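Local coordinates for phosphoribosylaminoimidazole-succinocarboxamide synthase (Saccharomyces cerevisiae, PDB 2CNQ), which catalyses the ATP-dependent joining of aspartate to 4-carboxy-5-aminoimidazole ribotide, giving SAICAR in the de novo purine biosynthesis pathway, at residues 260-265 / 282-287; 9-14 / 91-96. All coordinates share one frame; numbering follows the deposited sequence. Where two conformers were deposited one is given.

Contact 1 of 2, residues 260-265 / 282-287. With ADP (adenosine-5'-diphosphate), chain F; AMZ (aminoimidazole 4-carboxamide ribonucleotide), chain C.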
# COMPACT_ATOMS: atom_id res chain seq x y z
N LYS A 260 1.69 2.03 9.31
CA LYS A 260 2.49 0.95 9.79
C LYS A 260 3.72 1.42 10.50
O LYS A 260 4.34 0.63 11.17
CB LYS A 260 2.92 0.07 8.64
CG LYS A 260 3.44 -1.27 9.12
CD LYS A 260 4.23 -2.02 8.09
CE LYS A 260 3.41 -2.39 6.90
NZ LYS A 260 4.04 -3.54 6.19
N GLN A 261 4.13 2.65 10.30
CA GLN A 261 5.33 3.11 10.93
C GLN A 261 5.25 2.96 12.43
O GLN A 261 6.26 2.73 13.06
CB GLN A 261 5.66 4.55 10.57
CG GLN A 261 7.08 4.89 10.85
CD GLN A 261 8.00 4.11 9.97
OE1 GLN A 261 7.74 3.94 8.79
NE2 GLN A 261 9.09 3.62 10.53
N PHE A 262 4.08 3.05 13.01
CA PHE A 262 3.95 2.85 14.42
C PHE A 262 4.49 1.49 14.79
O PHE A 262 5.20 1.34 15.76
CB PHE A 262 2.50 2.94 14.77
CG PHE A 262 2.24 2.54 16.15
CD1 PHE A 262 1.59 1.36 16.40
CD2 PHE A 262 2.68 3.30 17.21
CE1 PHE A 262 1.37 0.94 17.68
CE2 PHE A 262 2.45 2.89 18.49
CZ PHE A 262 1.80 1.70 18.72
N LEU A 263 4.11 0.47 14.04
CA LEU A 263 4.54 -0.87 14.34
C LEU A 263 5.99 -1.01 14.04
O LEU A 263 6.71 -1.59 14.82
CB LEU A 263 3.74 -1.87 13.54
CG LEU A 263 4.23 -3.29 13.68
CD1 LEU A 263 4.13 -3.79 15.11
CD2 LEU A 263 3.50 -4.19 12.73
N ARG A 264 6.44 -0.52 12.91
CA ARG A 264 7.84 -0.59 12.60
C ARG A 264 8.66 -0.02 13.72
O ARG A 264 9.64 -0.60 14.16
CB ARG A 264 8.12 0.19 11.35
CG ARG A 264 7.52 -0.37 10.10
CD ARG A 264 7.86 0.50 8.98
NE ARG A 264 7.26 0.05 7.73
CZ ARG A 264 6.50 0.79 6.96
NH1 ARG A 264 6.22 2.04 7.25
NH2 ARG A 264 5.99 0.23 5.89
N ASP A 265 8.27 1.15 14.16
CA ASP A 265 9.03 1.81 15.17
C ASP A 265 8.98 1.08 16.48
O ASP A 265 9.97 1.03 17.19
CB ASP A 265 8.57 3.24 15.32
CG ASP A 265 8.95 4.12 14.15
OD1 ASP A 265 8.47 5.26 14.15
OD2 ASP A 265 9.70 3.71 13.27
N GLN A 282 -1.23 -6.85 22.87
CA GLN A 282 -2.54 -6.38 22.52
C GLN A 282 -2.57 -4.89 22.38
O GLN A 282 -3.25 -4.38 21.53
CB GLN A 282 -3.52 -6.81 23.58
CG GLN A 282 -4.95 -6.55 23.22
CD GLN A 282 -5.42 -7.45 22.11
OE1 GLN A 282 -5.40 -8.68 22.25
NE2 GLN A 282 -5.81 -6.86 20.99
N ASP A 283 -1.85 -4.18 23.21
CA ASP A 283 -1.82 -2.75 23.13
C ASP A 283 -1.33 -2.28 21.78
O ASP A 283 -1.82 -1.31 21.25
CB ASP A 283 -0.85 -2.26 24.20
CG ASP A 283 -0.71 -0.82 24.23
OD1 ASP A 283 -1.74 -0.18 24.46
OD2 ASP A 283 0.41 -0.32 24.04
N ILE A 284 -0.35 -2.98 21.25
CA ILE A 284 0.21 -2.62 19.97
C ILE A 284 -0.73 -3.00 18.87
O ILE A 284 -0.90 -2.25 17.94
CB ILE A 284 1.56 -3.27 19.82
CG1 ILE A 284 2.51 -2.77 20.91
CG2 ILE A 284 2.14 -3.03 18.46
CD1 ILE A 284 2.65 -1.27 21.01
N VAL A 285 -1.36 -4.15 18.97
CA VAL A 285 -2.39 -4.50 18.02
C VAL A 285 -3.42 -3.43 18.00
O VAL A 285 -3.81 -2.93 16.96
CB VAL A 285 -3.05 -5.82 18.41
CG1 VAL A 285 -4.25 -6.09 17.55
CG2 VAL A 285 -2.07 -6.95 18.31
N ASP A 286 -3.90 -3.07 19.17
CA ASP A 286 -5.00 -2.16 19.24
C ASP A 286 -4.62 -0.80 18.75
O ASP A 286 -5.37 -0.17 18.04
CB ASP A 286 -5.49 -2.08 20.66
CG ASP A 286 -6.14 -3.35 21.14
OD1 ASP A 286 -6.40 -3.41 22.35
OD2 ASP A 286 -6.43 -4.25 20.34
N ARG A 287 -3.44 -0.35 19.10
CA ARG A 287 -3.00 0.97 18.71
C ARG A 287 -2.76 1.03 17.22
O ARG A 287 -3.06 2.01 16.58
CB ARG A 287 -1.76 1.33 19.48
CG ARG A 287 -2.09 1.66 20.93
CD ARG A 287 -0.89 1.64 21.83
NE ARG A 287 -0.01 2.75 21.53
CZ ARG A 287 1.21 2.87 22.05
NH1 ARG A 287 1.69 1.95 22.87
NH2 ARG A 287 1.95 3.91 21.72
PB ADP F . 6.76 -5.26 4.85
O1B ADP F . 6.68 -6.75 4.96
O2B ADP F . 7.29 -4.77 3.53
O3B ADP F . 5.46 -4.63 5.30
PA ADP F . 7.89 -3.12 5.72
O1A ADP F . 8.41 -2.39 6.90
O2A ADP F . 6.60 -2.49 5.36
O3A ADP F . 7.86 -4.69 5.86
O5' ADP F . 8.81 -2.96 4.46
C5' ADP F . 8.79 -1.74 3.77
C4' ADP F . 9.87 -1.63 2.70
O4' ADP F . 11.12 -1.61 3.37
C3' ADP F . 9.82 -2.82 1.78
O3' ADP F . 10.24 -2.44 0.49
C2' ADP F . 10.83 -3.73 2.43
O2' ADP F . 11.41 -4.59 1.48
C1' ADP F . 11.85 -2.75 2.96
N9 ADP F . 12.56 -3.26 4.12
C8 ADP F . 12.02 -3.97 5.09
N7 ADP F . 12.93 -4.30 6.02
C5 ADP F . 14.07 -3.76 5.63
C6 ADP F . 15.39 -3.76 6.23
N6 ADP F . 15.58 -4.41 7.40
N1 ADP F . 16.35 -3.10 5.55
C2 ADP F . 16.10 -2.46 4.36
N3 ADP F . 14.89 -2.43 3.77
C4 ADP F . 13.85 -3.06 4.37
O5 AMZ C . 5.19 -2.79 0.65
C6 AMZ C . 6.26 -2.36 0.26
N2 AMZ C . 7.17 -3.11 -0.35
C3A AMZ C . 6.60 -0.96 0.43
C7A AMZ C . 5.84 -0.03 1.06
N3 AMZ C . 4.60 -0.08 1.60
N1 AMZ C . 7.75 -0.40 0.02
C5 AMZ C . 7.70 0.86 0.37
N AMZ C . 6.54 1.10 1.02
C1 AMZ C . 6.10 2.39 1.50
C2 AMZ C . 6.38 2.64 2.95
C3 AMZ C . 6.47 4.14 3.00
O2 AMZ C . 5.15 4.62 3.03
O1 AMZ C . 5.34 2.09 3.74
O AMZ C . 6.86 3.34 0.82
C AMZ C . 7.12 4.45 1.67
C4 AMZ C . 8.59 4.71 1.74
O3 AMZ C . 9.18 3.72 2.57
P AMZ C . 10.72 3.87 2.96
OP1 AMZ C . 11.52 3.60 1.73
O4 AMZ C . 10.92 2.81 4.02
OP2 AMZ C . 10.96 5.26 3.47

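Contact 2 of 2, residues 9-14 / 91-96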
# COMPACT_ATOMS: atom_id res chain seq x y z
N ASP A 9 -9.96 -24.54 0.72
CA ASP A 9 -10.20 -25.94 0.45
C ASP A 9 -10.07 -26.30 -1.00
O ASP A 9 -10.75 -27.17 -1.52
CB ASP A 9 -11.54 -26.39 0.99
CG ASP A 9 -11.55 -26.37 2.49
OD1 ASP A 9 -10.53 -26.74 3.09
OD2 ASP A 9 -12.55 -25.99 3.09
N GLY A 10 -9.15 -25.64 -1.66
CA GLY A 10 -8.86 -25.94 -3.02
C GLY A 10 -9.90 -25.51 -3.99
O GLY A 10 -9.83 -25.87 -5.13
N ILE A 11 -10.86 -24.70 -3.57
CA ILE A 11 -11.92 -24.31 -4.45
C ILE A 11 -11.39 -23.50 -5.61
O ILE A 11 -11.88 -23.62 -6.71
CB ILE A 11 -12.98 -23.61 -3.68
CG1 ILE A 11 -13.68 -24.62 -2.78
CG2 ILE A 11 -13.97 -22.94 -4.59
CD1 ILE A 11 -14.45 -23.98 -1.69
N LEU A 12 -10.39 -22.69 -5.35
CA LEU A 12 -9.65 -21.96 -6.36
C LEU A 12 -8.21 -22.27 -6.14
O LEU A 12 -7.79 -22.40 -5.02
CB LEU A 12 -9.81 -20.48 -6.21
CG LEU A 12 -11.21 -19.94 -6.32
CD1 LEU A 12 -11.17 -18.48 -6.01
CD2 LEU A 12 -11.79 -20.21 -7.68
N PRO A 13 -7.43 -22.31 -7.19
CA PRO A 13 -6.01 -22.45 -7.01
C PRO A 13 -5.43 -21.24 -6.33
O PRO A 13 -5.84 -20.12 -6.58
CB PRO A 13 -5.49 -22.55 -8.43
CG PRO A 13 -6.66 -22.90 -9.29
CD PRO A 13 -7.81 -22.25 -8.59
N LEU A 14 -4.45 -21.48 -5.50
CA LEU A 14 -3.74 -20.43 -4.86
C LEU A 14 -2.66 -19.96 -5.75
O LEU A 14 -1.83 -20.75 -6.15
CB LEU A 14 -3.19 -20.96 -3.56
CG LEU A 14 -2.44 -19.96 -2.68
CD1 LEU A 14 -3.34 -18.88 -2.20
CD2 LEU A 14 -1.80 -20.71 -1.57
N ALA A 91 -20.00 -20.73 -6.37
CA ALA A 91 -21.02 -20.68 -5.38
C ALA A 91 -20.53 -21.13 -4.04
O ALA A 91 -20.95 -20.62 -3.03
CB ALA A 91 -22.20 -21.52 -5.80
N LYS A 92 -19.66 -22.11 -4.02
CA LYS A 92 -19.21 -22.62 -2.76
C LYS A 92 -18.59 -21.54 -1.91
O LYS A 92 -18.66 -21.61 -0.71
CB LYS A 92 -18.28 -23.78 -3.00
CG LYS A 92 -18.02 -24.56 -1.78
CD LYS A 92 -17.38 -25.89 -2.05
CE LYS A 92 -17.20 -26.63 -0.77
NZ LYS A 92 -18.48 -26.87 -0.07
N LEU A 93 -17.96 -20.54 -2.54
CA LEU A 93 -17.31 -19.51 -1.75
C LEU A 93 -18.26 -18.57 -1.08
O LEU A 93 -17.85 -17.78 -0.27
CB LEU A 93 -16.32 -18.76 -2.58
CG LEU A 93 -15.16 -19.61 -3.05
CD1 LEU A 93 -14.23 -18.75 -3.86
CD2 LEU A 93 -14.42 -20.22 -1.91
N SER A 94 -19.54 -18.69 -1.38
CA SER A 94 -20.55 -17.99 -0.62
C SER A 94 -20.99 -18.74 0.59
O SER A 94 -21.71 -18.19 1.39
CB SER A 94 -21.75 -17.73 -1.48
OG SER A 94 -21.48 -16.77 -2.47
N GLU A 95 -20.62 -19.98 0.72
CA GLU A 95 -20.95 -20.72 1.92
C GLU A 95 -20.21 -20.05 3.04
O GLU A 95 -19.11 -19.59 2.86
CB GLU A 95 -20.53 -22.17 1.79
CG GLU A 95 -21.31 -22.83 0.68
CD GLU A 95 -20.82 -24.18 0.30
OE1 GLU A 95 -19.86 -24.70 0.90
OE2 GLU A 95 -21.38 -24.72 -0.67
N PRO A 96 -20.79 -19.98 4.21
CA PRO A 96 -20.23 -19.16 5.28
C PRO A 96 -18.83 -19.49 5.66
O PRO A 96 -18.12 -18.59 6.02
CB PRO A 96 -21.18 -19.31 6.42
CG PRO A 96 -22.06 -20.34 6.06
CD PRO A 96 -22.09 -20.52 4.56

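Contact 1 of 2, residues 260-265 / 282-287
Arg287 lays its guanidinium against the ring of Phe262, and most of the side chain, from CB outward, takes part. CB lies 3.6 Å from Phe262 CE1; CD then passes CZ more loosely; NE comes to 3.5 Å from Phe262 CZ. A bend at chi3 (70°) turns the flat end of the arginine back toward the rim of the phenyl, so that Phe262 CZ sits above the guanidinium face, offset toward its rim, while NH2 stands 3.4 Å from CE2 at the edge of the ring. The two planes are 55° apart, an oblique meeting rather than a parallel stack. NH1 points the other way, into a salt bridge with Asp283 OD2, met on the syn side of the carboxylate at 2.9 Å; this tie within helix 282-300 probably limits the rotation of the guanidinium. Helices 261-269 and 282-300 run nearly antiparallel here, their local axes 156° apart and 10.3 Å at closest approach, with no hydrogen bond between the two segments. Deeper in the interface, Ile284 CD1 meets Phe262 CZ at 3.8 Å and its CG2 meets Leu263 CD1. From the same turn of helix 261-269, Arg264 reaches the ligands instead: NE binds ADP O1A, and NH2 is shared between ADP O2A (2.8 Å, almost straight) and AMZ O1. Gln261 OE1 accepts a bond from Arg264 NH1, a second-shell hold on the guanidinium.

Contact 2 of 2, residues 9-14 / 91-96
Lys92 is the first residue of 91-96 to meet the other segment, and it does so with its aliphatic chain. Its CG and CD pass across the tip of Ile11 at about a right angle, CD at 3.5 Å from Ile11 CD1. The lysine is extended until chi4 (60°), where the bend carries NZ to Glu95 OE1; that salt bridge, 2.7 Å long, uses the syn lone pair of the carboxylate and keeps the charged end engaged within its own segment. Leu93 follows, and its two methyls divide the work: CD2 stands 3.8 Å from Ile11 CD1, while CD1 reaches Leu12 CD1 at 3.7 Å. Ile11 and Leu93 run antiparallel to each other, side by side, with Ile11 CG2 also against Leu93 CD2. The contact thus joins the loop that leads into strand 14-17, an outermost strand of the four-stranded antiparallel sheet, to the turn before helix 96-102. An alanine in place of Ile11 would take away both CD1 and CG2, and is likely to leave the lysine methylenes and Leu93 CD2 without their apolar partner across the contact. Beyond Ser94, whose N bonds to Ala91 O, Glu95 occupies the N-cap position of helix 96-102; its own N is hydrogen-bonded to Lys92 O at 2.9 Å. In that helix, Tyr98 touches Ile11, Lys92 and Leu93, and its hydroxyl is hydrogen-bonded to Asp9 OD2.

In the fold
The two contacts lie far apart, with centres 32 Å and nearest atoms about 19 Å from each other, and they follow in series along the chain. Contact 1 borders a site holding both ADP and AMZ: Lys260 and Arg264 belong to its ADP pocket, which also includes Ser40, Tyr42, Asp43 and Asp171, and Asp171 and Asp215 hydrogen-bond AMZ as well. Contact 2 is more peripheral, its centre about 26 Å from that of the chain against about 17 Å for contact 1; the side chain of Leu93 is about 12 Å from bound AMP. Neither interface has a hydrogen bond across its segments; contact 2 is apolar, whereas contact 1 adds an arginine against a phenyl ring.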